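RNA-binding protein RMD9, mitochondrial (Saccharomyces cerevisiae S288C, PDB 7A9X) binds a dodecameric sequence motif in the 3' untranslated regions of mitochondrial mRNAs and takes part in the processing or stability of these messages. Local coordinates at residues D450-N454 with E455-D459; Q474-N478 with A479-A483; G250-K253 with V254-A258; E241-H244 with P245-S249; K153-S156 with D157-I161. All coordinates share one frame; numbering follows the deposited sequence.

Contact 1 of 5, residues D450-N454 with E455-D459; sequences DNTNN and EEILD
N453 and E456 meet at the first turn of helix 454-470, where N453 is the N-cap: its side-chain OD1 accepts the E456 backbone N at 2.8 Å, the N-H pointing fairly straight at the oxygen. The donor is tilted 31° from the amide plane, a slanting approach that still leaves a short bond. A chi1 of 47° makes this possible, because it sets CG between the backbone N and the carbonyl carbon and folds the amide back over the helix end. The same amide lies nearly parallel to the carboxylate of E455, the planes only 9° apart and stacked, with ND2 4.0 Å from E455 CD. Against the E456 carboxylate the amide is instead turned almost perpendicular. One residue earlier, T452 crosses E456 at about a right angle; its OG1 is 3.2 Å from E456 OE2, a weak bond whose proton could also serve N453 O. E456 is extended beyond CG, and its other oxygen, OE1, forms a salt bridge with R460 one turn on, which probably helps to fix the carboxylate. N454 points away from the turn, and its ND2 is hydrogen-bonded to D539 O, tying the helix start to the segment that leads into helix 540-551. Behind the cap the regular helical pattern sets in: I457 N donates to N453 O at 3.2 Å, and L458 N to N454 O at 3.1 Å. The methylene CG1 of I457 also rests 3.3 Å from N453 O, alongside the carbonyl that its own amide bonds.

Contact 2 of 5, residues Q474-N478 with A479-A483; sequences QYIAN and ADLSA. With nucleotides of chain B.
D480 reaches back to A477 at the N-cap of helix 478-486, its OD2 accepting the A477 N at 3.2 Å on the anti side of the carboxylate. Three residues past the cap, D480 supplies the side-chain-to-backbone half of a capping box; the alanine methyl cannot return the other half. OD2 also accepts at 2.6 Å from water 1, and that water donates to Y475 O at 2.8 Å, so the loop is pinned to the helix start at two points. The other oxygen, OD1, is engaged by R440 in a salt bridge, which probably holds the carboxylate from turning. Along the helix, S482 N donates to N478 O at 2.7 Å with a C=O...N angle of 167°, whereas the bonds to A477 O are weak.

The apolar part is small: I476 CG2, anti to its own N, meets L481 CD2 at 3.8 Å, the two side chains crossing at about a right angle, and it touches D480 CB as well.

Contacts with RNA lie on another side of the turn. A479 CB packs 3.4 Å from the sugar O4' of nucleotide C 12 of chain B. S482 OG is 2.6 Å from OP1 of U13 of chain B, probably bonded to it, and has Y564 OH as a further partner. The whole is a helix N terminus with an acidic N3 residue, set against the sugar-phosphate backbone of the target RNA.

Contact 3 of 5, residues G250-K253 with V254-A258; sequences GLIK and VFIKA
The phenyl ring of F255 meets L251 through one corner: CE2 stands 3.6 Å from L251 CG, with the methyl CD1 next to it. L251 O approaches the same ring obliquely, 3.2 Å from CD2, while also accepting the F255 backbone N. The two side chains run side by side in the same direction, because L251 CG lies anti to the backbone N (chi1 -161°) and so leans along the helix toward the ring. A264 and L267 of helix 261-270 touch the ring as well, which places it between the two helices of the region assigned to the third pentatricopeptide repeat.

On a neighbouring side of the helix, I252 CG2 touches I256 CD1 at 3.9 Å, again one turn apart, and here helix 281-292 joins the packing. V254 comes close to the backbone instead, its CG2 only 3.2 Å from G250 O, and it packs on L216 and Y220 of helix 209-223.

Four successive bonds carry the backbone, from V254 N to G250 O (3.1 Å) through K257 N to K253 O (3.1 Å), the last nearly straight at 173°. Their donors are all tilted somewhat from the carbonyl planes. Between side chains no polar bond crosses the contact: the amides hold the helix together, and the aliphatic and aromatic groups turn three sides of it to three neighbouring helices, as expected of a helix within an alpha-solenoid.

Contact 4 of 5, residues E241-H244 with P245-S249; sequences EFIH and PNLYS. With nucleotides of chain B.
H244 O accepts the Y248 N at 3.2 Å, in the carbonyl plane, and takes a weaker bond from L247 N, so helix 245-257 begins directly after H244 at P245. The imidazole is the cap itself: ND1 receives the N246 N at 3.0 Å, the donor only 10° out of the ring plane. A chi1 of -164° carries the ring alongside the first turn. Because ND1 accepts, the opposite nitrogen is the donor, and NE2 gives its hydrogen to OP2 of A3 of chain B at 2.6 Å with an angle of 153°. P245 CD sits over one face of the ring, 3.7 Å from its centroid, a CH-pi contact that probably helps to fix its tilt. A phenylalanine in place of H244 would probably leave both the N246 amide and the A3 phosphate oxygen without their imidazole partner.

F242 lies beside this site, with CE2 3.4 Å from OP1 of A2 of chain B, which comes to the edge of the phenyl ring. Farther from the RNA, I243 CG2 lies over one face of the Y248 ring, 4.0 Å from the ring centroid, the two side chains crossing at about a right angle. Y248 OH is in turn bonded by K274 and Q270, and N246 ND2 by K210 O. Taken together, this is a side-chain N-cap at the start of a helix in the third assigned repeat, with the capping residue also hydrogen-bonded to the RNA backbone through its other ring nitrogen.

Contact 5 of 5, residues K153-S156 with D157-I161; sequences KDIS and DDILI
K153 and D157 lie side by side one turn apart in helix 151-161, brought together by a K153 CG that is anti to its N (chi1 173°) and a D157 CG that sits beside its own N (chi1 -65°). The carboxylate thereby comes against the lysine stem, OD2 3.7 Å from K153 CG, but NZ stays 6.4 Å from OD2, too far for a salt bridge. The shared acceptor is K153 O: D157 N donates to it at 3.0 Å and S156 OG at 2.8 Å, both from the same face of the carbonyl plane. This is the familiar bond of a helical serine to the carbonyl one turn back. Replacing D157 with an alanine would probably leave the K153 stem uncovered on this side and freer to turn, its ammonium losing a nearby opposite charge.

Two further acids of the helix turn to helix 78-97 and the residue after it: D158 OD2 makes a salt bridge with R98, and D154 OD2 a hydrogen bond with Y95 OH. I155 faces helices 78-97 and 105-128, joining this helix to the N-terminal bundle ahead of the first assigned repeat. Its CG2 touches I159 CD1 at 4.0 Å, while I159 CG1 lies 3.1 Å from I155 O.

From the N terminus the order is contact 5, then 4, 3, 1 and 2. All run in series: none nests in or crosses another, and because each joins adjoining segments, each closes a single turn. Contact 5 lies inside helix 151-161, ahead of the repeats. Contacts 4 and 3 share helix 245-257, one at its start and the other in its last turns, with centres about 14 Å apart. Contact 1 opens helix 454-470 and contact 2 the following helix 478-486, centres about 19 Å apart. Contacts 2 and 4 both meet the RNA, though their centres are about 51 Å apart, so one RNA strand is met both at the third assigned repeat and just beyond the last one.

Contact 1 of 5, residues D450-N454 with E455-D459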
# COMPACT_ATOMS: atom_id res chain seq x y z
N ASP A 450 18.92 26.74 -1.57
CA ASP A 450 19.82 27.50 -2.42
C ASP A 450 21.26 27.42 -1.95
O ASP A 450 22.17 27.60 -2.77
CB ASP A 450 19.38 28.96 -2.48
CG ASP A 450 17.97 29.12 -3.02
OD1 ASP A 450 17.37 28.09 -3.40
OD2 ASP A 450 17.47 30.26 -3.06
N ASN A 451 21.49 27.14 -0.67
CA ASN A 451 22.84 27.11 -0.09
C ASN A 451 23.50 25.77 -0.42
O ASN A 451 23.69 24.89 0.43
CB ASN A 451 22.77 27.35 1.41
CG ASN A 451 24.13 27.46 2.05
OD1 ASN A 451 25.13 27.72 1.37
ND2 ASN A 451 24.19 27.25 3.36
N THR A 452 23.86 25.62 -1.69
CA THR A 452 24.61 24.46 -2.16
C THR A 452 25.25 24.82 -3.49
O THR A 452 24.92 25.84 -4.11
CB THR A 452 23.72 23.22 -2.29
OG1 THR A 452 24.49 22.13 -2.81
CG2 THR A 452 22.54 23.50 -3.21
N ASN A 453 26.17 23.97 -3.93
CA ASN A 453 26.92 24.19 -5.16
C ASN A 453 26.86 22.93 -6.03
O ASN A 453 26.37 21.88 -5.60
CB ASN A 453 28.38 24.57 -4.87
CG ASN A 453 29.03 23.67 -3.84
OD1 ASN A 453 28.61 22.52 -3.64
ND2 ASN A 453 30.05 24.18 -3.16
N ASN A 454 27.37 23.05 -7.25
CA ASN A 454 27.43 21.90 -8.15
C ASN A 454 28.39 20.83 -7.64
O ASN A 454 28.29 19.68 -8.08
CB ASN A 454 27.83 22.35 -9.55
CG ASN A 454 26.73 23.12 -10.26
OD1 ASN A 454 25.80 23.62 -9.63
ND2 ASN A 454 26.82 23.20 -11.58
N GLU A 455 29.30 21.19 -6.73
CA GLU A 455 30.19 20.19 -6.15
C GLU A 455 29.43 19.25 -5.22
O GLU A 455 29.60 18.03 -5.29
CB GLU A 455 31.32 20.89 -5.39
CG GLU A 455 31.97 22.02 -6.16
CD GLU A 455 33.03 22.74 -5.34
OE1 GLU A 455 33.49 22.16 -4.34
OE2 GLU A 455 33.39 23.88 -5.70
N GLU A 456 28.58 19.81 -4.35
CA GLU A 456 27.81 18.97 -3.45
C GLU A 456 26.79 18.12 -4.20
O GLU A 456 26.52 16.98 -3.81
CB GLU A 456 27.10 19.83 -2.40
CG GLU A 456 26.39 19.02 -1.33
CD GLU A 456 25.75 19.90 -0.27
OE1 GLU A 456 24.91 19.38 0.50
OE2 GLU A 456 26.08 21.10 -0.22
N ILE A 457 26.23 18.66 -5.29
CA ILE A 457 25.31 17.88 -6.11
C ILE A 457 26.03 16.69 -6.72
O ILE A 457 25.48 15.58 -6.77
CB ILE A 457 24.67 18.78 -7.19
CG1 ILE A 457 23.90 19.93 -6.53
CG2 ILE A 457 23.75 17.97 -8.08
CD1 ILE A 457 23.18 20.83 -7.52
N LEU A 458 27.26 16.90 -7.19
CA LEU A 458 28.05 15.79 -7.71
C LEU A 458 28.39 14.79 -6.61
O LEU A 458 28.33 13.57 -6.84
CB LEU A 458 29.33 16.32 -8.36
CG LEU A 458 29.23 16.85 -9.79
CD1 LEU A 458 30.50 17.59 -10.17
CD2 LEU A 458 28.96 15.71 -10.75
N ASP A 459 28.74 15.27 -5.42
CA ASP A 459 29.14 14.38 -4.34
C ASP A 459 27.99 13.46 -3.93
O ASP A 459 28.17 12.25 -3.77
CB ASP A 459 29.63 15.18 -3.14
CG ASP A 459 30.91 15.95 -3.44
OD1 ASP A 459 31.74 15.45 -4.22
OD2 ASP A 459 31.07 17.06 -2.89

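Contact 2 of 5, residues Q474-N478 with A479-A483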
# COMPACT_ATOMS: atom_id res chain seq x y z
N GLN A 474 21.73 -3.33 -10.63
CA GLN A 474 22.17 -3.60 -12.00
C GLN A 474 22.50 -2.30 -12.74
O GLN A 474 23.64 -2.09 -13.16
CB GLN A 474 21.10 -4.39 -12.74
CG GLN A 474 20.46 -5.48 -11.91
CD GLN A 474 19.13 -5.93 -12.47
OE1 GLN A 474 18.16 -6.11 -11.73
NE2 GLN A 474 19.07 -6.11 -13.78
N TYR A 475 21.51 -1.43 -12.90
CA TYR A 475 21.67 -0.22 -13.70
C TYR A 475 21.02 0.94 -12.95
O TYR A 475 20.61 0.82 -11.79
CB TYR A 475 21.08 -0.43 -15.10
CG TYR A 475 21.48 -1.75 -15.73
CD1 TYR A 475 22.76 -1.93 -16.25
CD2 TYR A 475 20.59 -2.81 -15.81
CE1 TYR A 475 23.13 -3.14 -16.82
CE2 TYR A 475 20.95 -4.02 -16.38
CZ TYR A 475 22.22 -4.18 -16.89
OH TYR A 475 22.59 -5.38 -17.46
N ILE A 476 20.93 2.08 -13.62
CA ILE A 476 20.39 3.30 -13.03
C ILE A 476 18.90 3.36 -13.31
O ILE A 476 18.48 3.37 -14.47
CB ILE A 476 21.11 4.55 -13.57
CG1 ILE A 476 22.57 4.56 -13.12
CG2 ILE A 476 20.39 5.81 -13.12
CD1 ILE A 476 23.33 5.80 -13.55
N ALA A 477 18.10 3.41 -12.25
CA ALA A 477 16.65 3.42 -12.38
C ALA A 477 16.13 4.84 -12.56
O ALA A 477 16.87 5.82 -12.46
CB ALA A 477 16.01 2.75 -11.17
N ASN A 478 14.83 4.95 -12.82
CA ASN A 478 14.20 6.26 -12.99
C ASN A 478 14.28 7.08 -11.71
O ASN A 478 14.52 8.30 -11.76
CB ASN A 478 12.75 6.10 -13.43
CG ASN A 478 12.62 5.77 -14.91
OD1 ASN A 478 13.54 6.00 -15.69
ND2 ASN A 478 11.47 5.24 -15.29
N ALA A 479 14.08 6.45 -10.55
CA ALA A 479 14.10 7.19 -9.30
C ALA A 479 15.47 7.81 -9.04
O ALA A 479 15.56 8.86 -8.38
CB ALA A 479 13.70 6.28 -8.14
N ASP A 480 16.54 7.19 -9.54
CA ASP A 480 17.86 7.78 -9.39
C ASP A 480 18.00 9.04 -10.23
O ASP A 480 18.50 10.06 -9.74
CB ASP A 480 18.94 6.76 -9.77
CG ASP A 480 18.97 5.56 -8.84
OD1 ASP A 480 18.94 5.77 -7.61
OD2 ASP A 480 19.01 4.42 -9.34
N LEU A 481 17.54 9.00 -11.48
CA LEU A 481 17.63 10.17 -12.34
C LEU A 481 16.62 11.24 -11.93
O LEU A 481 16.89 12.44 -12.08
CB LEU A 481 17.42 9.77 -13.80
CG LEU A 481 18.44 8.79 -14.39
CD1 LEU A 481 18.08 8.45 -15.83
CD2 LEU A 481 19.85 9.35 -14.29
N SER A 482 15.45 10.83 -11.43
CA SER A 482 14.47 11.80 -10.96
C SER A 482 15.02 12.63 -9.80
O SER A 482 14.69 13.82 -9.68
CB SER A 482 13.19 11.09 -10.53
OG SER A 482 12.54 10.49 -11.64
N ALA A 483 15.85 12.03 -8.95
CA ALA A 483 16.46 12.78 -7.85
C ALA A 483 17.46 13.81 -8.36
O ALA A 483 17.52 14.92 -7.84
CB ALA A 483 17.13 11.82 -6.87
P C B 12 10.13 10.97 -5.53
OP1 C B 12 10.33 12.29 -6.18
OP2 C B 12 8.96 10.74 -4.65
O5' C B 12 10.12 9.86 -6.68
C5' C B 12 11.02 9.96 -7.78
C4' C B 12 10.52 9.20 -8.99
O4' C B 12 10.76 7.78 -8.81
C3' C B 12 9.04 9.36 -9.32
O3' C B 12 8.87 9.44 -10.73
C2' C B 12 8.43 8.05 -8.81
O2' C B 12 7.25 7.66 -9.48
C1' C B 12 9.56 7.06 -9.04
N1 C B 12 9.54 5.91 -8.13
C2 C B 12 9.72 4.63 -8.67
O2 C B 12 9.90 4.51 -9.89
N3 C B 12 9.70 3.55 -7.84
C4 C B 12 9.52 3.72 -6.54
N4 C B 12 9.51 2.62 -5.77
C5 C B 12 9.33 5.01 -5.96
C6 C B 12 9.35 6.06 -6.78
P U B 13 8.94 10.88 -11.47
OP1 U B 13 10.08 10.86 -12.41
OP2 U B 13 8.87 11.93 -10.42
O5' U B 13 7.59 10.95 -12.31
C5' U B 13 6.33 10.73 -11.70
C4' U B 13 5.22 11.27 -12.56
O4' U B 13 5.29 12.71 -12.60
C3' U B 13 5.26 10.85 -14.03
O3' U B 13 4.65 9.59 -14.25
C2' U B 13 4.55 11.99 -14.74
O2' U B 13 3.14 11.84 -14.65
C1' U B 13 4.96 13.19 -13.88
N1 U B 13 6.14 13.92 -14.42
C2 U B 13 6.01 14.63 -15.60
O2 U B 13 4.97 14.69 -16.25
N3 U B 13 7.15 15.27 -16.01
C4 U B 13 8.38 15.29 -15.38
O4 U B 13 9.31 15.92 -15.88
C5 U B 13 8.43 14.54 -14.17
C6 U B 13 7.33 13.90 -13.74
O HOH W 1 19.47 1.83 -9.47

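Contact 3 of 5, residues G250-K253 with V254-A258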
# COMPACT_ATOMS: atom_id res chain seq x y z
N GLY A 250 -21.05 -6.37 7.52
CA GLY A 250 -21.40 -5.36 6.53
C GLY A 250 -22.40 -4.36 7.05
O GLY A 250 -22.31 -3.16 6.76
N LEU A 251 -23.38 -4.83 7.84
CA LEU A 251 -24.39 -3.92 8.37
C LEU A 251 -23.80 -2.98 9.42
O LEU A 251 -24.17 -1.80 9.48
CB LEU A 251 -25.54 -4.73 8.97
CG LEU A 251 -26.87 -3.99 9.16
CD1 LEU A 251 -27.30 -3.31 7.88
CD2 LEU A 251 -27.94 -4.96 9.63
N ILE A 252 -22.87 -3.48 10.24
CA ILE A 252 -22.18 -2.61 11.19
C ILE A 252 -21.38 -1.54 10.46
O ILE A 252 -21.41 -0.36 10.84
CB ILE A 252 -21.28 -3.45 12.12
CG1 ILE A 252 -22.14 -4.32 13.04
CG2 ILE A 252 -20.37 -2.55 12.95
CD1 ILE A 252 -21.37 -5.44 13.70
N LYS A 253 -20.66 -1.93 9.40
CA LYS A 253 -19.85 -0.96 8.66
C LYS A 253 -20.70 0.13 8.04
O LYS A 253 -20.32 1.31 8.06
CB LYS A 253 -19.03 -1.68 7.59
CG LYS A 253 -17.95 -2.60 8.13
CD LYS A 253 -17.11 -3.20 7.01
CE LYS A 253 -15.99 -4.06 7.57
NZ LYS A 253 -15.07 -4.55 6.50
N VAL A 254 -21.86 -0.23 7.49
CA VAL A 254 -22.77 0.76 6.92
C VAL A 254 -23.18 1.77 7.99
O VAL A 254 -23.12 2.99 7.78
CB VAL A 254 -23.99 0.08 6.29
CG1 VAL A 254 -25.05 1.11 5.91
CG2 VAL A 254 -23.58 -0.73 5.07
N PHE A 255 -23.60 1.27 9.15
CA PHE A 255 -24.07 2.14 10.22
C PHE A 255 -22.95 2.98 10.82
O PHE A 255 -23.23 4.06 11.35
CB PHE A 255 -24.76 1.30 11.30
CG PHE A 255 -26.12 0.81 10.90
CD1 PHE A 255 -27.00 1.65 10.24
CD2 PHE A 255 -26.52 -0.49 11.17
CE1 PHE A 255 -28.26 1.22 9.86
CE2 PHE A 255 -27.78 -0.93 10.79
CZ PHE A 255 -28.64 -0.08 10.14
N ILE A 256 -21.71 2.51 10.75
CA ILE A 256 -20.58 3.33 11.18
C ILE A 256 -20.39 4.51 10.23
O ILE A 256 -20.24 5.66 10.67
CB ILE A 256 -19.30 2.47 11.27
CG1 ILE A 256 -19.38 1.52 12.46
CG2 ILE A 256 -18.07 3.36 11.37
CD1 ILE A 256 -18.17 0.61 12.60
N LYS A 257 -20.40 4.24 8.93
CA LYS A 257 -20.34 5.32 7.94
C LYS A 257 -21.54 6.25 8.07
O LYS A 257 -21.39 7.47 7.97
CB LYS A 257 -20.27 4.74 6.53
CG LYS A 257 -18.92 4.17 6.14
CD LYS A 257 -17.91 5.28 5.90
CE LYS A 257 -16.59 4.72 5.40
NZ LYS A 257 -15.62 5.81 5.07
N ALA A 258 -22.73 5.70 8.30
CA ALA A 258 -23.91 6.53 8.47
C ALA A 258 -23.96 7.21 9.83
O ALA A 258 -24.87 8.01 10.08
CB ALA A 258 -25.18 5.70 8.27

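Contact 4 of 5, residues E241-H244 with P245-S249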
# COMPACT_ATOMS: atom_id res chain seq x y z
N GLU A 241 -33.09 -16.92 14.60
CA GLU A 241 -32.49 -17.78 13.59
C GLU A 241 -31.01 -17.46 13.44
O GLU A 241 -30.49 -16.50 13.99
CB GLU A 241 -33.22 -17.63 12.26
CG GLU A 241 -34.70 -17.94 12.32
CD GLU A 241 -35.36 -17.93 10.96
OE1 GLU A 241 -34.63 -18.02 9.95
OE2 GLU A 241 -36.60 -17.83 10.89
N PHE A 242 -30.32 -18.30 12.66
CA PHE A 242 -28.90 -18.11 12.43
C PHE A 242 -28.68 -16.91 11.51
O PHE A 242 -29.25 -16.84 10.42
CB PHE A 242 -28.28 -19.36 11.81
CG PHE A 242 -26.88 -19.16 11.30
CD1 PHE A 242 -25.81 -19.04 12.17
CD2 PHE A 242 -26.64 -19.08 9.93
CE1 PHE A 242 -24.53 -18.85 11.70
CE2 PHE A 242 -25.36 -18.88 9.45
CZ PHE A 242 -24.30 -18.77 10.33
N ILE A 243 -27.86 -15.96 11.97
CA ILE A 243 -27.53 -14.76 11.21
C ILE A 243 -26.04 -14.79 10.93
O ILE A 243 -25.23 -14.79 11.86
CB ILE A 243 -27.93 -13.49 11.98
CG1 ILE A 243 -29.42 -13.52 12.31
CG2 ILE A 243 -27.58 -12.25 11.16
CD1 ILE A 243 -29.80 -12.68 13.50
N HIS A 244 -25.68 -14.81 9.65
CA HIS A 244 -24.29 -15.01 9.29
C HIS A 244 -23.44 -13.83 9.79
O HIS A 244 -23.84 -12.67 9.62
CB HIS A 244 -24.12 -15.16 7.78
CG HIS A 244 -22.79 -15.73 7.38
ND1 HIS A 244 -21.63 -14.99 7.42
CD2 HIS A 244 -22.44 -16.96 6.97
CE1 HIS A 244 -20.62 -15.74 7.03
NE2 HIS A 244 -21.08 -16.95 6.75
N PRO A 245 -22.29 -14.10 10.39
CA PRO A 245 -21.45 -13.01 10.91
C PRO A 245 -21.08 -11.97 9.86
O PRO A 245 -20.97 -10.78 10.19
CB PRO A 245 -20.21 -13.74 11.43
CG PRO A 245 -20.68 -15.12 11.73
CD PRO A 245 -21.74 -15.43 10.72
N ASN A 246 -20.87 -12.38 8.61
CA ASN A 246 -20.52 -11.41 7.58
C ASN A 246 -21.69 -10.48 7.27
O ASN A 246 -21.48 -9.36 6.78
CB ASN A 246 -20.05 -12.12 6.31
CG ASN A 246 -19.11 -11.27 5.48
OD1 ASN A 246 -18.34 -10.48 6.02
ND2 ASN A 246 -19.17 -11.43 4.16
N LEU A 247 -22.93 -10.93 7.52
CA LEU A 247 -24.07 -10.03 7.40
C LEU A 247 -24.06 -9.00 8.53
O LEU A 247 -24.34 -7.81 8.30
CB LEU A 247 -25.38 -10.82 7.40
CG LEU A 247 -26.67 -10.04 7.14
CD1 LEU A 247 -26.61 -9.30 5.82
CD2 LEU A 247 -27.88 -10.97 7.18
N TYR A 248 -23.75 -9.43 9.75
CA TYR A 248 -23.50 -8.49 10.84
C TYR A 248 -22.43 -7.48 10.44
O TYR A 248 -22.61 -6.27 10.60
CB TYR A 248 -23.06 -9.24 12.10
CG TYR A 248 -24.18 -9.81 12.94
CD1 TYR A 248 -25.04 -8.98 13.63
CD2 TYR A 248 -24.35 -11.19 13.05
CE1 TYR A 248 -26.06 -9.50 14.41
CE2 TYR A 248 -25.36 -11.72 13.83
CZ TYR A 248 -26.21 -10.87 14.51
OH TYR A 248 -27.22 -11.39 15.28
N SER A 249 -21.30 -7.97 9.90
CA SER A 249 -20.15 -7.11 9.67
C SER A 249 -20.47 -6.01 8.67
O SER A 249 -20.19 -4.83 8.92
CB SER A 249 -18.97 -7.95 9.18
OG SER A 249 -17.83 -7.14 8.97
P A B 3 -18.22 -18.97 7.61
OP1 A B 3 -17.73 -17.83 8.42
OP2 A B 3 -19.17 -18.72 6.48
O5' A B 3 -16.95 -19.72 7.01
C5' A B 3 -15.87 -20.10 7.85
C4' A B 3 -14.91 -20.99 7.11
O4' A B 3 -15.58 -22.21 6.72
C3' A B 3 -14.35 -20.43 5.81
O3' A B 3 -13.26 -19.56 6.02
C2' A B 3 -14.00 -21.69 5.03
O2' A B 3 -12.75 -22.22 5.46
C1' A B 3 -15.10 -22.65 5.47
N9 A B 3 -16.23 -22.68 4.52
C8 A B 3 -17.36 -21.89 4.52
N7 A B 3 -18.19 -22.15 3.54
C5 A B 3 -17.57 -23.18 2.85
C6 A B 3 -17.94 -23.91 1.70
N6 A B 3 -19.08 -23.70 1.03
N1 A B 3 -17.10 -24.87 1.27
C2 A B 3 -15.96 -25.08 1.94
N3 A B 3 -15.51 -24.47 3.03
C4 A B 3 -16.36 -23.52 3.44
P A B 2 -23.58 -21.16 6.02
OP1 A B 2 -24.31 -19.93 6.43
OP2 A B 2 -23.41 -21.49 4.58
O5' A B 2 -22.14 -21.09 6.69
C5' A B 2 -21.99 -20.83 8.08
C4' A B 2 -20.81 -21.57 8.66
O4' A B 2 -20.97 -22.99 8.42
C3' A B 2 -19.46 -21.24 8.05
O3' A B 2 -18.88 -20.06 8.59
C2' A B 2 -18.64 -22.50 8.34
O2' A B 2 -18.17 -22.49 9.68
C1' A B 2 -19.70 -23.59 8.21
N9 A B 2 -19.70 -24.24 6.88
C8 A B 2 -20.68 -24.22 5.93
N7 A B 2 -20.39 -24.91 4.85
C5 A B 2 -19.13 -25.43 5.12
C6 A B 2 -18.27 -26.26 4.38
N6 A B 2 -18.55 -26.72 3.16
N1 A B 2 -17.08 -26.60 4.93
C2 A B 2 -16.80 -26.13 6.16
N3 A B 2 -17.52 -25.35 6.95
C4 A B 2 -18.69 -25.03 6.37

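Contact 5 of 5, residues K153-S156 with D157-I161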
# COMPACT_ATOMS: atom_id res chain seq x y z
N LYS A 153 -10.20 -12.57 -13.08
CA LYS A 153 -11.08 -12.09 -14.14
C LYS A 153 -11.60 -13.25 -14.99
O LYS A 153 -12.79 -13.29 -15.33
CB LYS A 153 -10.36 -11.07 -15.02
CG LYS A 153 -11.18 -10.66 -16.24
CD LYS A 153 -10.33 -9.94 -17.28
CE LYS A 153 -10.00 -8.52 -16.84
NZ LYS A 153 -9.11 -7.84 -17.82
N ASP A 154 -10.72 -14.20 -15.33
CA ASP A 154 -11.14 -15.33 -16.15
C ASP A 154 -12.19 -16.18 -15.45
O ASP A 154 -13.12 -16.69 -16.08
CB ASP A 154 -9.93 -16.18 -16.53
CG ASP A 154 -8.96 -15.45 -17.43
OD1 ASP A 154 -9.25 -14.30 -17.82
OD2 ASP A 154 -7.89 -16.02 -17.74
N ILE A 155 -12.06 -16.34 -14.13
CA ILE A 155 -13.03 -17.14 -13.39
C ILE A 155 -14.36 -16.40 -13.27
O ILE A 155 -15.43 -17.01 -13.42
CB ILE A 155 -12.47 -17.52 -12.01
CG1 ILE A 155 -11.17 -18.31 -12.17
CG2 ILE A 155 -13.48 -18.33 -11.22
CD1 ILE A 155 -10.53 -18.72 -10.87
N SER A 156 -14.31 -15.10 -13.02
CA SER A 156 -15.54 -14.31 -12.92
C SER A 156 -16.31 -14.33 -14.24
O SER A 156 -17.54 -14.40 -14.24
CB SER A 156 -15.22 -12.88 -12.51
OG SER A 156 -14.73 -12.14 -13.61
N ASP A 157 -15.59 -14.27 -15.36
CA ASP A 157 -16.26 -14.27 -16.66
C ASP A 157 -16.84 -15.65 -16.98
O ASP A 157 -17.91 -15.75 -17.59
CB ASP A 157 -15.29 -13.82 -17.75
CG ASP A 157 -14.86 -12.38 -17.58
OD1 ASP A 157 -15.38 -11.70 -16.68
OD2 ASP A 157 -13.99 -11.93 -18.36
N ASP A 158 -16.14 -16.72 -16.58
CA ASP A 158 -16.67 -18.06 -16.80
C ASP A 158 -17.92 -18.32 -15.97
O ASP A 158 -18.78 -19.10 -16.39
CB ASP A 158 -15.59 -19.10 -16.49
CG ASP A 158 -14.52 -19.18 -17.55
OD1 ASP A 158 -14.62 -18.42 -18.55
OD2 ASP A 158 -13.59 -19.99 -17.41
N ILE A 159 -18.03 -17.69 -14.81
CA ILE A 159 -19.23 -17.82 -13.99
C ILE A 159 -20.37 -16.99 -14.58
O ILE A 159 -21.51 -17.45 -14.64
CB ILE A 159 -18.94 -17.42 -12.54
CG1 ILE A 159 -17.86 -18.34 -11.94
CG2 ILE A 159 -20.21 -17.48 -11.70
CD1 ILE A 159 -17.39 -17.90 -10.58
N LEU A 160 -20.07 -15.76 -15.02
CA LEU A 160 -21.11 -14.92 -15.61
C LEU A 160 -21.60 -15.49 -16.94
O LEU A 160 -22.72 -15.18 -17.35
CB LEU A 160 -20.59 -13.50 -15.80
CG LEU A 160 -20.25 -12.72 -14.53
CD1 LEU A 160 -19.81 -11.30 -14.87
CD2 LEU A 160 -21.42 -12.70 -13.56
N ILE A 161 -20.79 -16.30 -17.61
CA ILE A 161 -21.22 -16.98 -18.83
C ILE A 161 -21.93 -18.29 -18.50
O ILE A 161 -22.98 -18.59 -19.08
CB ILE A 161 -20.00 -17.21 -19.75
CG1 ILE A 161 -19.54 -15.88 -20.36
CG2 ILE A 161 -20.32 -18.22 -20.84
CD1 ILE A 161 -18.35 -16.01 -21.28